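Local atomic coordinates of KLLA0C04147p (Kluyveromyces lactis, PDB entry 5H2D), a protein that binds ergosterol through its oxysterol-binding (ORD) domain, the part present here, and probably transfers sterols between membranes. Residues S95-V107 / I228-F241. Numbering follows the deposited sequence.
Sequences STLRLLYVAIFTV and IVNHNTGDYCMIHF
Leu-99 lies over the hairpin formed by strands 219-230 and 236-241, its two methyls spread across both. CD1 slides past Ile-228, 3.7 Å from CG2, while CD2 rests on the backbone at Tyr-236 N (3.4 Å); CG anti to the backbone N (chi1 -180°) carries both branches down to the strands. One turn on, Ala-103 CB sits 3.6 Å from Cys-237 SG, small enough for Ile-228 CD1 and Ile-239 CD1 to close in as well. Thr-106, about 9 Å from the ergosterol bound in this domain, meets Ile-228 tip to tip, CG2 against CD1, while its OG1 turns back to a lone pair of Ala-103 O (2.7 Å). Val-107 CG2 ends the row against Phe-241 CZ. At the 231-235 turn, Ser-95 OG donates to Asp-235 OD2 (2.7 Å) from the syn side, 15° out of the carboxylate plane; a water bridging Ser-95 O and Asn-230 ND2, an amide also held by Glu-199, donates to the same oxygen. With an alanine here instead of Asp-235, Ser-95 OG would probably lose its acceptor and turn more freely, and the water one of three partners. These two donors, at the helix start, probably make the carboxylate's burial tolerable.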
loop_
_atom_site.group_PDB
_atom_site.type_symbol
_atom_site.label_atom_id
_atom_site.label_comp_id
_atom_site.label_asym_id
_atom_site.label_seq_id
_atom_site.Cartn_x
_atom_site.Cartn_y
_atom_site.Cartn_z
ATOM N N SER A 95 19.369 -0.094 -16.595
ATOM C CA SER A 95 17.916 -0.134 -16.434
ATOM C C SER A 95 17.436 -1.456 -15.850
ATOM O O SER A 95 16.433 -1.479 -15.126
ATOM C CB SER A 95 17.216 0.139 -17.768
ATOM O OG SER A 95 17.487 -0.876 -18.722
ATOM N N THR A 96 18.129 -2.568 -16.146
ATOM C CA THR A 96 17.695 -3.857 -15.607
ATOM C C THR A 96 17.942 -3.951 -14.108
ATOM O O THR A 96 17.208 -4.659 -13.408
ATOM C CB THR A 96 18.388 -5.020 -16.326
ATOM O OG1 THR A 96 19.788 -5.040 -16.003
ATOM C CG2 THR A 96 18.202 -4.895 -17.827
ATOM N N LEU A 97 18.969 -3.260 -13.604
ATOM C CA LEU A 97 19.214 -3.188 -12.168
ATOM C C LEU A 97 18.228 -2.246 -11.485
ATOM O O LEU A 97 17.795 -2.516 -10.357
ATOM C CB LEU A 97 20.662 -2.759 -11.901
ATOM C CG LEU A 97 21.142 -2.632 -10.449
ATOM C CD1 LEU A 97 20.978 -3.938 -9.691
ATOM C CD2 LEU A 97 22.597 -2.164 -10.384
ATOM N N ARG A 98 17.840 -1.160 -12.150
ATOM C CA ARG A 98 16.710 -0.388 -11.641
ATOM C C ARG A 98 15.482 -1.278 -11.499
ATOM O O ARG A 98 14.787 -1.233 -10.476
ATOM C CB ARG A 98 16.414 0.802 -12.555
ATOM C CG ARG A 98 17.589 1.754 -12.700
ATOM C CD ARG A 98 17.159 3.164 -13.103
ATOM N NE ARG A 98 16.678 3.233 -14.482
ATOM C CZ ARG A 98 17.475 3.393 -15.537
ATOM N NH1 ARG A 98 16.965 3.443 -16.760
ATOM N NH2 ARG A 98 18.786 3.483 -15.357
ATOM N N LEU A 99 15.209 -2.109 -12.507
ATOM C CA LEU A 99 14.045 -2.987 -12.446
ATOM C C LEU A 99 14.163 -3.992 -11.303
ATOM O O LEU A 99 13.172 -4.294 -10.634
ATOM C CB LEU A 99 13.847 -3.703 -13.782
ATOM C CG LEU A 99 12.656 -4.654 -13.878
ATOM C CD1 LEU A 99 11.370 -4.000 -13.332
ATOM C CD2 LEU A 99 12.427 -5.160 -15.296
ATOM N N LEU A 100 15.360 -4.532 -11.069
ATOM C CA LEU A 100 15.536 -5.452 -9.948
ATOM C C LEU A 100 15.087 -4.811 -8.641
ATOM O O LEU A 100 14.363 -5.426 -7.840
ATOM C CB LEU A 100 16.998 -5.890 -9.851
ATOM C CG LEU A 100 17.374 -6.743 -8.631
ATOM C CD1 LEU A 100 16.673 -8.103 -8.678
ATOM C CD2 LEU A 100 18.881 -6.899 -8.521
ATOM N N TYR A 101 15.520 -3.576 -8.401
ATOM C CA TYR A 101 15.174 -2.917 -7.148
ATOM C C TYR A 101 13.710 -2.485 -7.119
ATOM O O TYR A 101 13.081 -2.541 -6.055
ATOM C CB TYR A 101 16.136 -1.755 -6.895
ATOM C CG TYR A 101 17.432 -2.228 -6.257
ATOM C CD1 TYR A 101 18.303 -3.064 -6.952
ATOM C CD2 TYR A 101 17.777 -1.851 -4.970
ATOM C CE1 TYR A 101 19.472 -3.517 -6.371
ATOM C CE2 TYR A 101 18.944 -2.298 -4.380
ATOM C CZ TYR A 101 19.794 -3.125 -5.093
ATOM O OH TYR A 101 20.972 -3.580 -4.535
ATOM N N VAL A 102 13.144 -2.079 -8.262
ATOM C CA VAL A 102 11.698 -1.848 -8.332
ATOM C C VAL A 102 10.949 -3.116 -7.945
ATOM O O VAL A 102 10.004 -3.085 -7.140
ATOM C CB VAL A 102 11.287 -1.356 -9.735
ATOM C CG1 VAL A 102 9.769 -1.469 -9.930
ATOM C CG2 VAL A 102 11.730 0.082 -9.955
ATOM N N ALA A 103 11.360 -4.257 -8.511
ATOM C CA ALA A 103 10.693 -5.521 -8.223
ATOM C C ALA A 103 10.768 -5.857 -6.746
ATOM O O ALA A 103 9.777 -6.276 -6.138
ATOM C CB ALA A 103 11.320 -6.649 -9.041
ATOM N N ILE A 104 11.955 -5.723 -6.160
ATOM C CA ILE A 104 12.064 -6.071 -4.752
ATOM C C ILE A 104 11.277 -5.080 -3.902
ATOM O O ILE A 104 10.666 -5.472 -2.902
ATOM C CB ILE A 104 13.543 -6.200 -4.354
ATOM C CG1 ILE A 104 14.117 -7.432 -5.065
ATOM C CG2 ILE A 104 13.686 -6.349 -2.845
ATOM C CD1 ILE A 104 15.625 -7.559 -5.030
ATOM N N PHE A 105 11.193 -3.811 -4.321
ATOM C CA PHE A 105 10.248 -2.906 -3.666
ATOM C C PHE A 105 8.825 -3.468 -3.667
ATOM O O PHE A 105 8.116 -3.380 -2.654
ATOM C CB PHE A 105 10.264 -1.527 -4.328
ATOM C CG PHE A 105 9.124 -0.644 -3.888
ATOM C CD1 PHE A 105 9.166 0.004 -2.663
ATOM C CD2 PHE A 105 8.009 -0.473 -4.699
ATOM C CE1 PHE A 105 8.096 0.811 -2.249
ATOM C CE2 PHE A 105 6.956 0.337 -4.304
ATOM C CZ PHE A 105 6.995 0.980 -3.078
ATOM N N THR A 106 8.363 -4.015 -4.799
ATOM C CA THR A 106 6.985 -4.513 -4.826
ATOM C C THR A 106 6.791 -5.702 -3.894
ATOM O O THR A 106 5.671 -5.922 -3.413
ATOM C CB THR A 106 6.535 -4.897 -6.249
ATOM O OG1 THR A 106 7.132 -6.137 -6.655
ATOM C CG2 THR A 106 6.877 -3.795 -7.262
ATOM N N VAL A 107 7.861 -6.440 -3.599
ATOM C CA VAL A 107 7.788 -7.587 -2.701
ATOM C C VAL A 107 7.877 -7.161 -1.244
ATOM O O VAL A 107 7.329 -7.836 -0.357
ATOM C CB VAL A 107 8.913 -8.576 -3.060
ATOM C CG1 VAL A 107 9.020 -9.690 -2.020
ATOM C CG2 VAL A 107 8.700 -9.136 -4.466
ATOM N N ILE A 228 6.146 -7.198 -13.951
ATOM C CA ILE A 228 6.444 -5.774 -14.015
ATOM C C ILE A 228 7.065 -5.494 -15.372
ATOM O O ILE A 228 8.005 -6.188 -15.785
ATOM C CB ILE A 228 7.397 -5.349 -12.887
ATOM C CG1 ILE A 228 6.853 -5.798 -11.530
ATOM C CG2 ILE A 228 7.652 -3.853 -12.944
ATOM C CD1 ILE A 228 7.852 -5.593 -10.438
ATOM N N VAL A 229 6.558 -4.478 -16.060
ATOM C CA VAL A 229 7.092 -4.109 -17.366
ATOM C C VAL A 229 7.559 -2.663 -17.327
ATOM O O VAL A 229 6.882 -1.786 -16.774
ATOM C CB VAL A 229 6.059 -4.339 -18.489
ATOM C CG1 VAL A 229 5.726 -5.817 -18.585
ATOM C CG2 VAL A 229 4.800 -3.552 -18.249
ATOM N N ASN A 230 8.737 -2.419 -17.899
ATOM C CA ASN A 230 9.228 -1.064 -18.107
ATOM C C ASN A 230 8.778 -0.636 -19.494
ATOM O O ASN A 230 9.278 -1.154 -20.499
ATOM C CB ASN A 230 10.745 -0.999 -17.972
ATOM C CG ASN A 230 11.288 0.403 -18.171
ATOM O OD1 ASN A 230 10.771 1.176 -18.983
ATOM N ND2 ASN A 230 12.325 0.746 -17.424
ATOM N N HIS A 231 7.823 0.292 -19.556
ATOM C CA HIS A 231 7.235 0.645 -20.841
ATOM C C HIS A 231 8.197 1.407 -21.733
ATOM O O HIS A 231 7.929 1.547 -22.931
ATOM C CB HIS A 231 5.966 1.462 -20.632
ATOM C CG HIS A 231 4.850 0.676 -20.023
ATOM N ND1 HIS A 231 3.867 0.066 -20.773
ATOM C CD2 HIS A 231 4.573 0.385 -18.730
ATOM C CE1 HIS A 231 3.025 -0.558 -19.967
ATOM N NE2 HIS A 231 3.432 -0.378 -18.722
ATOM N N ASN A 232 9.304 1.888 -21.186
ATOM C CA ASN A 232 10.234 2.684 -21.963
ATOM C C ASN A 232 11.381 1.871 -22.550
ATOM O O ASN A 232 11.868 2.226 -23.630
ATOM C CB ASN A 232 10.783 3.827 -21.102
ATOM C CG ASN A 232 9.712 4.851 -20.737
ATOM O OD1 ASN A 232 8.854 4.606 -19.881
ATOM N ND2 ASN A 232 9.762 6.009 -21.381
ATOM N N THR A 233 11.798 0.767 -21.923
ATOM C CA THR A 233 13.080 0.170 -22.343
ATOM C C THR A 233 13.126 -1.053 -23.309
ATOM O O THR A 233 14.005 -1.065 -24.169
ATOM C CB THR A 233 13.946 -0.182 -21.104
ATOM O OG1 THR A 233 13.193 -0.941 -20.151
ATOM C CG2 THR A 233 14.474 1.097 -20.458
ATOM N N GLY A 234 12.276 -2.079 -23.223
ATOM C CA GLY A 234 11.317 -2.344 -22.173
ATOM C C GLY A 234 11.645 -3.685 -21.504
ATOM O O GLY A 234 11.221 -4.773 -21.921
ATOM N N ASP A 235 12.455 -3.583 -20.462
ATOM C CA ASP A 235 12.758 -4.704 -19.589
ATOM C C ASP A 235 11.486 -5.221 -18.909
ATOM O O ASP A 235 10.452 -4.548 -18.865
ATOM C CB ASP A 235 13.779 -4.257 -18.549
ATOM C CG ASP A 235 14.940 -3.499 -19.165
ATOM O OD1 ASP A 235 15.523 -4.022 -20.135
ATOM O OD2 ASP A 235 15.272 -2.388 -18.695
ATOM N N TYR A 236 11.558 -6.442 -18.377
ATOM C CA TYR A 236 10.411 -6.982 -17.655
ATOM C C TYR A 236 10.890 -7.967 -16.599
ATOM O O TYR A 236 11.995 -8.506 -16.674
ATOM C CB TYR A 236 9.395 -7.651 -18.594
ATOM C CG TYR A 236 9.958 -8.804 -19.411
ATOM C CD1 TYR A 236 10.678 -8.562 -20.576
ATOM C CD2 TYR A 236 9.765 -10.121 -19.020
ATOM C CE1 TYR A 236 11.199 -9.607 -21.330
ATOM C CE2 TYR A 236 10.279 -11.172 -19.771
ATOM C CZ TYR A 236 10.996 -10.904 -20.919
ATOM O OH TYR A 236 11.512 -11.946 -21.665
ATOM N N CYS A 237 10.036 -8.192 -15.603
ATOM C CA CYS A 237 10.394 -9.033 -14.469
ATOM C C CYS A 237 9.212 -9.918 -14.115
ATOM O O CYS A 237 8.077 -9.442 -14.058
ATOM C CB CYS A 237 10.810 -8.172 -13.260
ATOM S SG CYS A 237 11.023 -9.091 -11.718
ATOM N N MET A 238 9.483 -11.203 -13.893
ATOM C CA MET A 238 8.495 -12.165 -13.426
ATOM C C MET A 238 8.763 -12.470 -11.960
ATOM O O MET A 238 9.899 -12.798 -11.594
ATOM C CB MET A 238 8.553 -13.462 -14.243
ATOM C CG MET A 238 8.508 -13.277 -15.748
ATOM S SD MET A 238 6.983 -12.519 -16.321
ATOM C CE MET A 238 5.745 -13.497 -15.480
ATOM N N ILE A 239 7.727 -12.340 -11.121
ATOM C CA ILE A 239 7.813 -12.624 -9.693
ATOM C C ILE A 239 6.837 -13.731 -9.335
ATOM O O ILE A 239 5.682 -13.720 -9.772
ATOM C CB ILE A 239 7.511 -11.376 -8.844
ATOM C CG1 ILE A 239 8.324 -10.187 -9.362
ATOM C CG2 ILE A 239 7.751 -11.688 -7.353
ATOM C CD1 ILE A 239 8.125 -8.915 -8.545
ATOM N N HIS A 240 7.282 -14.661 -8.498
ATOM C CA HIS A 240 6.456 -15.805 -8.127
ATOM C C HIS A 240 6.362 -15.875 -6.609
ATOM O O HIS A 240 7.346 -16.209 -5.943
ATOM C CB HIS A 240 7.034 -17.095 -8.715
ATOM C CG HIS A 240 7.608 -16.911 -10.086
ATOM N ND1 HIS A 240 6.842 -16.989 -11.230
ATOM C CD2 HIS A 240 8.863 -16.604 -10.495
ATOM C CE1 HIS A 240 7.605 -16.762 -12.285
ATOM N NE2 HIS A 240 8.833 -16.521 -11.867
ATOM N N PHE A 241 5.188 -15.521 -6.070
ATOM C CA PHE A 241 4.855 -15.751 -4.665
ATOM C C PHE A 241 4.272 -17.150 -4.551
ATOM O O PHE A 241 3.187 -17.422 -5.078
ATOM C CB PHE A 241 3.841 -14.731 -4.150
ATOM C CG PHE A 241 4.378 -13.333 -4.003
ATOM C CD1 PHE A 241 4.435 -12.478 -5.093
ATOM C CD2 PHE A 241 4.751 -12.855 -2.758
ATOM C CE1 PHE A 241 4.910 -11.179 -4.963
ATOM C CE2 PHE A 241 5.219 -11.553 -2.607
ATOM C CZ PHE A 241 5.295 -10.712 -3.713
HETATM O O HOH W 1 13.879 -1.476 -16.578
#